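Local structure of acetyltransferase (Agrobacterium tumefaciens str., 2DXQ) at the interface of chains A and B. The protein probably transfers an acetyl group from acetyl-CoA to an acceptor that the structure does not show, as a member of the GNAT family of acetyltransferases. Coordinates in Å, arbitrary orientation; residue numbers count along the deposited sequence, not the author numbering. Chains: chain A/B, Acetyltransferase.

Contact 1: the interface of chains A and B. Residues chain A 120-122, 130, 133, 140; chain B 143-145.
Strand 143-148 of chain B lies antiparallel to strand 117-122 of chain A, with helix 127-135 and strand 139-141 of chain A packed around its first residues. Paired backbone bonds define the register: A:Leu120 exchanges N-H and carbonyl with B:Phe145, and A:Thr122 does so with B:Thr143, the shortest being B:Thr143 N to A:Thr122 O at 2.7 Å. The opposite border of the chain B strand is met by a side chain. The amide NE2 of A:Gln140 gives a hydrogen bond of 2.9 Å to B:Gly144 O, in the carbonyl plane and on a lone pair; its bend at chi2 (-74°) turns the amide toward that oxygen.

B:Phe145 inserts its ring among chain A groups. A:Gln140 CG covers one face near the rim, 3.8 Å above the plane, and A:Tyr133 CB sits over the centre of the other. A:His130 closes the edge, its CG in the plane of the ring, while A:Thr122 CG2 touches B:Phe145 CE2 at 3.7 Å. The cross-chain strand pairing, with this side chain buried in the partner, would fit C-terminal strands exchanged between subunits. At the start of the strand, A:His130 meets B:Thr143 tip to tip, with imidazole CE1 3.4 Å from the hydroxyl OG1.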
loop_
_atom_site.group_PDB
_atom_site.type_symbol
_atom_site.label_atom_id
_atom_site.label_comp_id
_atom_site.label_asym_id
_atom_site.label_seq_id
_atom_site.Cartn_x
_atom_site.Cartn_y
_atom_site.Cartn_z
ATOM N N LEU A 120 0.756 0.205 7.756
ATOM C CA LEU A 120 0.833 -1.240 7.736
ATOM C C LEU A 120 -0.496 -1.790 8.205
ATOM O O LEU A 120 -1.073 -1.256 9.140
ATOM C CB LEU A 120 1.972 -1.718 8.651
ATOM C CG LEU A 120 2.156 -3.232 8.736
ATOM C CD1 LEU A 120 3.635 -3.599 8.832
ATOM C CD2 LEU A 120 1.372 -3.798 9.916
ATOM N N LEU A 121 -0.966 -2.846 7.538
ATOM C CA LEU A 121 -2.190 -3.534 7.902
ATOM C C LEU A 121 -1.880 -4.979 8.226
ATOM O O LEU A 121 -1.205 -5.667 7.456
ATOM C CB LEU A 121 -3.202 -3.496 6.744
ATOM C CG LEU A 121 -3.962 -2.189 6.563
ATOM C CD1 LEU A 121 -5.187 -2.425 5.670
ATOM C CD2 LEU A 121 -4.408 -1.668 7.911
ATOM N N THR A 122 -2.356 -5.441 9.375
ATOM C CA THR A 122 -2.130 -6.824 9.734
ATOM C C THR A 122 -3.452 -7.519 10.070
ATOM O O THR A 122 -4.387 -6.904 10.557
ATOM C CB THR A 122 -1.058 -6.974 10.839
ATOM O OG1 THR A 122 -0.751 -8.365 11.021
ATOM C CG2 THR A 122 -1.518 -6.371 12.161
ATOM N N HIS A 130 0.760 -7.405 17.279
ATOM C CA HIS A 130 0.456 -5.993 17.423
ATOM C C HIS A 130 1.504 -5.290 18.272
ATOM O O HIS A 130 1.947 -4.202 17.920
ATOM C CB HIS A 130 -0.929 -5.818 18.048
ATOM C CG HIS A 130 -2.039 -6.372 17.211
ATOM N ND1 HIS A 130 -3.365 -6.096 17.464
ATOM C CD2 HIS A 130 -2.021 -7.168 16.116
ATOM C CE1 HIS A 130 -4.117 -6.708 16.563
ATOM N NE2 HIS A 130 -3.324 -7.353 15.725
ATOM N N TYR A 133 4.629 -4.656 16.316
ATOM C CA TYR A 133 4.597 -3.471 15.462
ATOM C C TYR A 133 4.746 -2.177 16.250
ATOM O O TYR A 133 5.399 -1.239 15.787
ATOM C CB TYR A 133 3.363 -3.455 14.555
ATOM C CG TYR A 133 3.469 -4.491 13.445
ATOM C CD1 TYR A 133 4.553 -4.473 12.554
ATOM C CD2 TYR A 133 2.519 -5.499 13.312
ATOM C CE1 TYR A 133 4.677 -5.438 11.549
ATOM C CE2 TYR A 133 2.621 -6.466 12.284
ATOM C CZ TYR A 133 3.705 -6.419 11.419
ATOM O OH TYR A 133 3.832 -7.368 10.414
ATOM N N GLN A 140 -1.117 2.192 16.698
ATOM C CA GLN A 140 -2.370 1.608 16.217
ATOM C C GLN A 140 -3.457 2.697 16.252
ATOM O O GLN A 140 -4.321 2.729 17.149
ATOM C CB GLN A 140 -2.738 0.366 17.046
ATOM C CG GLN A 140 -3.690 -0.611 16.341
ATOM C CD GLN A 140 -5.109 -0.100 16.267
ATOM O OE1 GLN A 140 -5.813 -0.049 17.285
ATOM N NE2 GLN A 140 -5.544 0.311 15.067
ATOM N N THR B 143 -6.008 -4.878 11.216
ATOM C CA THR B 143 -5.660 -3.873 12.219
ATOM C C THR B 143 -4.680 -2.893 11.591
ATOM O O THR B 143 -3.702 -3.316 10.980
ATOM C CB THR B 143 -5.033 -4.554 13.442
ATOM O OG1 THR B 143 -6.002 -5.464 13.990
ATOM C CG2 THR B 143 -4.643 -3.531 14.516
ATOM N N GLY B 144 -4.953 -1.602 11.721
ATOM C CA GLY B 144 -4.151 -0.566 11.044
ATOM C C GLY B 144 -3.104 0.062 11.943
ATOM O O GLY B 144 -3.376 0.339 13.120
ATOM N N PHE B 145 -1.909 0.259 11.392
ATOM C CA PHE B 145 -0.794 0.914 12.104
ATOM C C PHE B 145 -0.210 2.021 11.246
ATOM O O PHE B 145 -0.195 1.921 10.016
ATOM C CB PHE B 145 0.308 -0.111 12.428
ATOM C CG PHE B 145 -0.087 -1.122 13.465
ATOM C CD1 PHE B 145 0.227 -0.919 14.813
ATOM C CD2 PHE B 145 -0.745 -2.287 13.101
ATOM C CE1 PHE B 145 -0.144 -1.858 15.787
ATOM C CE2 PHE B 145 -1.116 -3.239 14.063
ATOM C CZ PHE B 145 -0.816 -3.023 15.408
#

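Contact 2: the interface of chains A and B. Residues chain A 41, 45, 51, 69, 86; chain B 71-74, 81.
The side-chain amide nitrogen ND2 of A:Asn86 donates a hydrogen bond to the amide oxygen OD1 of B:Asn73 at 2.8 Å. The angle of 131° at the hydrogen shows a bent bond, and the donor is tilted from the carbonyl plane although the two amide planes lie only 24° apart. With CG anti to the backbone N (chi1 176°), B:Asn73 extends its amide toward A:Asn86. Within chain B the edge of the B:Tyr81 ring abuts the same amide, with B:Asn73 CG in the ring plane, and may help to fix its rotation.

Around this polar pair the contact is apolar. Selenomethionine A:Met45 lies across B:Pro72, its CG 3.8 Å from CB of the proline, and its selenium reaches on to CG of B:Leu74 at 3.7 Å. A:Leu51 meets the same proline tip to tip, CD1 to CG at 4.0 Å. Farther out on B:Leu74, the CD2 methyl packs against A:Val41 CG1. A:Leu69 directs both methyls at chain B: CD2 comes to 3.7 Å from B:Val71 CG1, and CD1 to 3.6 Å from the phenol OH of B:Tyr81. B:Val71 CB lies over the rim of one face of that tyrosine ring and may help to brace it from within its own chain.

In the fold, the end of B strand 61-71 and the connection that follows it lie against A helix 35-47 and A strands 51-58, 61-71 and 81-88.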
loop_
_atom_site.group_PDB
_atom_site.type_symbol
_atom_site.label_atom_id
_atom_site.label_comp_id
_atom_site.label_asym_id
_atom_site.label_seq_id
_atom_site.Cartn_x
_atom_site.Cartn_y
_atom_site.Cartn_z
ATOM N N VAL A 41 7.406 -12.795 -11.640
ATOM C CA VAL A 41 6.916 -11.814 -10.655
ATOM C C VAL A 41 8.065 -11.212 -9.839
ATOM O O VAL A 41 8.095 -9.997 -9.614
ATOM C CB VAL A 41 5.800 -12.392 -9.743
ATOM C CG1 VAL A 41 5.442 -11.391 -8.656
ATOM C CG2 VAL A 41 4.567 -12.667 -10.569
HETATM N N MSE A 45 9.009 -7.293 -9.480
HETATM C CA MSE A 45 9.176 -6.645 -8.179
HETATM C C MSE A 45 10.483 -5.867 -8.108
HETATM O O MSE A 45 10.519 -4.718 -7.642
HETATM C CB MSE A 45 9.105 -7.682 -7.052
HETATM C CG MSE A 45 7.707 -8.263 -6.872
HETATM SE SE MSE A 45 7.600 -9.544 -5.432
HETATM C CE MSE A 45 7.435 -8.265 -3.965
ATOM N N LEU A 51 9.544 0.071 -4.856
ATOM C CA LEU A 51 9.396 -1.182 -4.103
ATOM C C LEU A 51 10.779 -1.733 -3.758
ATOM O O LEU A 51 11.626 -1.872 -4.643
ATOM C CB LEU A 51 8.641 -2.212 -4.947
ATOM C CG LEU A 51 8.272 -3.580 -4.337
ATOM C CD1 LEU A 51 7.099 -4.192 -5.110
ATOM C CD2 LEU A 51 9.446 -4.572 -4.278
ATOM N N LEU A 69 6.892 -0.251 0.147
ATOM C CA LEU A 69 6.266 0.290 -1.063
ATOM C C LEU A 69 6.181 1.801 -0.893
ATOM O O LEU A 69 5.429 2.297 -0.059
ATOM C CB LEU A 69 4.859 -0.294 -1.255
ATOM C CG LEU A 69 4.696 -1.812 -1.096
ATOM C CD1 LEU A 69 3.220 -2.188 -1.059
ATOM C CD2 LEU A 69 5.415 -2.538 -2.240
ATOM N N ASN A 86 4.146 -7.951 3.850
ATOM C CA ASN A 86 4.766 -9.273 3.894
ATOM C C ASN A 86 5.955 -9.371 4.839
ATOM O O ASN A 86 7.064 -9.780 4.462
ATOM C CB ASN A 86 5.080 -9.789 2.502
ATOM C CG ASN A 86 3.820 -10.036 1.696
ATOM O OD1 ASN A 86 2.796 -10.471 2.244
ATOM N ND2 ASN A 86 3.875 -9.743 0.412
ATOM N N VAL B 71 -0.116 -4.080 -6.641
ATOM C CA VAL B 71 1.252 -4.378 -6.215
ATOM C C VAL B 71 1.640 -5.822 -6.565
ATOM O O VAL B 71 0.926 -6.760 -6.213
ATOM C CB VAL B 71 1.358 -4.193 -4.685
ATOM C CG1 VAL B 71 2.825 -4.283 -4.212
ATOM C CG2 VAL B 71 0.687 -2.852 -4.224
ATOM N N PRO B 72 2.795 -6.011 -7.237
ATOM C CA PRO B 72 3.236 -7.374 -7.527
ATOM C C PRO B 72 3.660 -8.051 -6.231
ATOM O O PRO B 72 4.114 -7.365 -5.279
ATOM C CB PRO B 72 4.447 -7.181 -8.448
ATOM C CG PRO B 72 4.983 -5.821 -8.106
ATOM C CD PRO B 72 3.756 -4.993 -7.708
ATOM N N ASN B 73 3.525 -9.372 -6.200
ATOM C CA ASN B 73 3.568 -10.102 -4.951
ATOM C C ASN B 73 3.832 -11.584 -5.156
ATOM O O ASN B 73 3.332 -12.173 -6.113
ATOM C CB ASN B 73 2.198 -9.926 -4.274
ATOM C CG ASN B 73 2.071 -10.725 -3.002
ATOM O OD1 ASN B 73 2.881 -10.578 -2.090
ATOM N ND2 ASN B 73 1.074 -11.599 -2.944
ATOM N N LEU B 74 4.557 -12.193 -4.222
ATOM C CA LEU B 74 4.899 -13.610 -4.308
ATOM C C LEU B 74 4.087 -14.547 -3.443
ATOM O O LEU B 74 4.089 -15.752 -3.693
ATOM C CB LEU B 74 6.385 -13.825 -4.016
ATOM C CG LEU B 74 7.351 -13.246 -5.044
ATOM C CD1 LEU B 74 8.752 -13.493 -4.566
ATOM C CD2 LEU B 74 7.126 -13.867 -6.428
ATOM N N TYR B 81 -1.894 -7.868 -4.980
ATOM C CA TYR B 81 -2.882 -7.288 -4.068
ATOM C C TYR B 81 -2.935 -5.796 -4.348
ATOM O O TYR B 81 -2.089 -5.247 -5.089
ATOM C CB TYR B 81 -2.541 -7.581 -2.582
ATOM C CG TYR B 81 -1.180 -7.087 -2.149
ATOM C CD1 TYR B 81 -0.067 -7.926 -2.211
ATOM C CD2 TYR B 81 -0.995 -5.787 -1.674
ATOM C CE1 TYR B 81 1.202 -7.481 -1.836
ATOM C CE2 TYR B 81 0.276 -5.328 -1.299
ATOM C CZ TYR B 81 1.365 -6.189 -1.376
ATOM O OH TYR B 81 2.614 -5.749 -1.007
#

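Contact 3: the interface of chains A and B. Residues chain A 23, 26-27, 30-31, 33, 86; chain B 74-78.
The tightly packed part of the contact sets A:Asp30, A:Asn27 and A:Tyr23 against B:Thr75 and B:Arg76, whereas two waters bridge what may be its looser parts. The A:Asp30 carboxylate uses both oxygens: OD1 forms a salt bridge of 2.7 Å with guanidinium NH1 of B:Arg76, and OD2 accepts the backbone N of the same residue at 2.8 Å. A:Asn27 ND2 also donates to OD2, from the face opposite that backbone N, so OD2 has a donor on each face. The A:Asn27 amide stacks on the guanidinium, the planes 14° apart and ND2 3.3 Å above it, while A:Asp30 OD1 lies at the edge; the two contacts together should restrict rotation of the guanidinium. The charge pairing probably favours an ionised carboxylate. Beside them, the B:Thr75 methyl CG2 touches A:Tyr23 CG at 3.9 Å.

B:Arg76 to B:Ala78 have positive phi values, a left-handed turn. A:Leu33 packs against it, its CD1 3.8 Å from B:Ala78 CB, and A:Pro31 CG meets B:Ala77 CB. Water 1 links B:Ala77 N to A:Pro31 O. Water 2 joins A:Asn27 ND2, A:Asn86 OD1 and B:Thr75 OG1, the last 2.8 Å from the water.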
loop_
_atom_site.group_PDB
_atom_site.type_symbol
_atom_site.label_atom_id
_atom_site.label_comp_id
_atom_site.label_asym_id
_atom_site.label_seq_id
_atom_site.Cartn_x
_atom_site.Cartn_y
_atom_site.Cartn_z
ATOM N N TYR A 23 8.246 -16.881 2.839
ATOM C CA TYR A 23 6.829 -16.690 2.539
ATOM C C TYR A 23 6.019 -17.967 2.761
ATOM O O TYR A 23 4.826 -17.906 3.033
ATOM C CB TYR A 23 6.653 -16.154 1.118
ATOM C CG TYR A 23 7.231 -14.770 0.884
ATOM C CD1 TYR A 23 7.196 -13.787 1.879
ATOM C CD2 TYR A 23 7.774 -14.438 -0.343
ATOM C CE1 TYR A 23 7.711 -12.525 1.655
ATOM C CE2 TYR A 23 8.276 -13.175 -0.598
ATOM C CZ TYR A 23 8.250 -12.221 0.407
ATOM O OH TYR A 23 8.748 -10.972 0.152
ATOM N N LEU A 26 5.338 -17.664 6.430
ATOM C CA LEU A 26 4.275 -16.682 6.578
ATOM C C LEU A 26 2.901 -17.336 6.399
ATOM O O LEU A 26 2.036 -17.211 7.275
ATOM C CB LEU A 26 4.465 -15.520 5.598
ATOM C CG LEU A 26 3.450 -14.366 5.622
ATOM C CD1 LEU A 26 3.403 -13.733 7.016
ATOM C CD2 LEU A 26 3.815 -13.332 4.553
ATOM N N ASN A 27 2.727 -18.035 5.273
ATOM C CA ASN A 27 1.447 -18.640 4.913
ATOM C C ASN A 27 1.631 -20.135 4.652
ATOM O O ASN A 27 1.818 -20.545 3.504
ATOM C CB ASN A 27 0.853 -17.957 3.668
ATOM C CG ASN A 27 0.634 -16.447 3.833
ATOM O OD1 ASN A 27 0.247 -15.958 4.889
ATOM N ND2 ASN A 27 0.858 -15.711 2.761
ATOM N N ASP A 30 -0.188 -21.834 1.711
ATOM C CA ASP A 30 0.091 -21.404 0.336
ATOM C C ASP A 30 0.814 -22.504 -0.414
ATOM O O ASP A 30 1.596 -23.242 0.191
ATOM C CB ASP A 30 0.975 -20.150 0.313
ATOM C CG ASP A 30 0.182 -18.856 0.354
ATOM O OD1 ASP A 30 -1.080 -18.864 0.268
ATOM O OD2 ASP A 30 0.840 -17.805 0.449
ATOM N N PRO A 31 0.591 -22.595 -1.748
ATOM C CA PRO A 31 1.349 -23.544 -2.558
ATOM C C PRO A 31 2.826 -23.176 -2.550
ATOM O O PRO A 31 3.170 -21.992 -2.424
ATOM C CB PRO A 31 0.773 -23.353 -3.964
ATOM C CG PRO A 31 0.175 -22.008 -3.974
ATOM C CD PRO A 31 -0.355 -21.815 -2.565
ATOM N N LEU A 33 5.636 -22.371 -4.373
ATOM C CA LEU A 33 6.123 -21.927 -5.677
ATOM C C LEU A 33 7.593 -22.260 -5.820
ATOM O O LEU A 33 8.366 -22.080 -4.880
ATOM C CB LEU A 33 5.975 -20.406 -5.818
ATOM C CG LEU A 33 4.573 -19.820 -5.840
ATOM C CD1 LEU A 33 4.691 -18.315 -5.993
ATOM C CD2 LEU A 33 3.748 -20.407 -6.974
ATOM N N ASN A 86 4.146 -7.951 3.850
ATOM C CA ASN A 86 4.766 -9.273 3.894
ATOM C C ASN A 86 5.955 -9.371 4.839
ATOM O O ASN A 86 7.064 -9.780 4.462
ATOM C CB ASN A 86 5.080 -9.789 2.502
ATOM C CG ASN A 86 3.820 -10.036 1.696
ATOM O OD1 ASN A 86 2.796 -10.471 2.244
ATOM N ND2 ASN A 86 3.875 -9.743 0.412
ATOM N N LEU B 74 4.557 -12.193 -4.222
ATOM C CA LEU B 74 4.899 -13.610 -4.308
ATOM C C LEU B 74 4.087 -14.547 -3.443
ATOM O O LEU B 74 4.089 -15.752 -3.693
ATOM C CB LEU B 74 6.385 -13.825 -4.016
ATOM C CG LEU B 74 7.351 -13.246 -5.044
ATOM C CD1 LEU B 74 8.752 -13.493 -4.566
ATOM C CD2 LEU B 74 7.126 -13.867 -6.428
ATOM N N THR B 75 3.403 -14.025 -2.426
ATOM C CA THR B 75 2.563 -14.874 -1.590
ATOM C C THR B 75 1.281 -15.206 -2.342
ATOM O O THR B 75 1.013 -14.633 -3.407
ATOM C CB THR B 75 2.224 -14.192 -0.228
ATOM O OG1 THR B 75 1.295 -13.133 -0.439
ATOM C CG2 THR B 75 3.487 -13.644 0.433
ATOM N N ARG B 76 0.484 -16.115 -1.777
ATOM C CA ARG B 76 -0.808 -16.512 -2.354
ATOM C C ARG B 76 -0.674 -16.867 -3.826
ATOM O O ARG B 76 -1.417 -16.352 -4.651
ATOM C CB ARG B 76 -1.894 -15.431 -2.174
ATOM C CG ARG B 76 -2.700 -15.529 -0.861
ATOM C CD ARG B 76 -1.808 -15.295 0.337
ATOM N NE ARG B 76 -2.562 -15.204 1.600
ATOM C CZ ARG B 76 -2.772 -16.216 2.436
ATOM N NH1 ARG B 76 -2.289 -17.424 2.181
ATOM N NH2 ARG B 76 -3.452 -16.014 3.566
ATOM N N ALA B 77 0.273 -17.750 -4.130
ATOM C CA ALA B 77 0.504 -18.218 -5.494
ATOM C C ALA B 77 0.918 -17.084 -6.440
ATOM O O ALA B 77 0.611 -17.102 -7.645
ATOM C CB ALA B 77 -0.747 -18.961 -6.017
ATOM N N ALA B 78 1.636 -16.105 -5.884
ATOM C CA ALA B 78 2.092 -14.922 -6.596
ATOM C C ALA B 78 0.965 -14.076 -7.216
ATOM O O ALA B 78 1.149 -13.465 -8.262
ATOM C CB ALA B 78 3.181 -15.267 -7.630
HETATM O O HOH W 1 2.355 -19.342 -2.826
HETATM O O HOH W 2 0.579 -12.734 2.238
#

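Contacts 2 and 3 form one continuous stretch: their C-alpha centres are about 11 Å apart, and they share A:Asn86 and B:Leu74, which face different partners in each. Both use the segment of chain B following strand 61-71. Contact 1 stands off, about 19 Å from contact 2 and 20 Å from contact 3, and is built from the C-terminal strand of chain B. Chain B therefore reaches over chain A at two separated places, and two-fold symmetry returns each contact with the chains exchanged. Such reciprocal embrace suggests a genuine dimer, although the deposited assembly alone does not prove it.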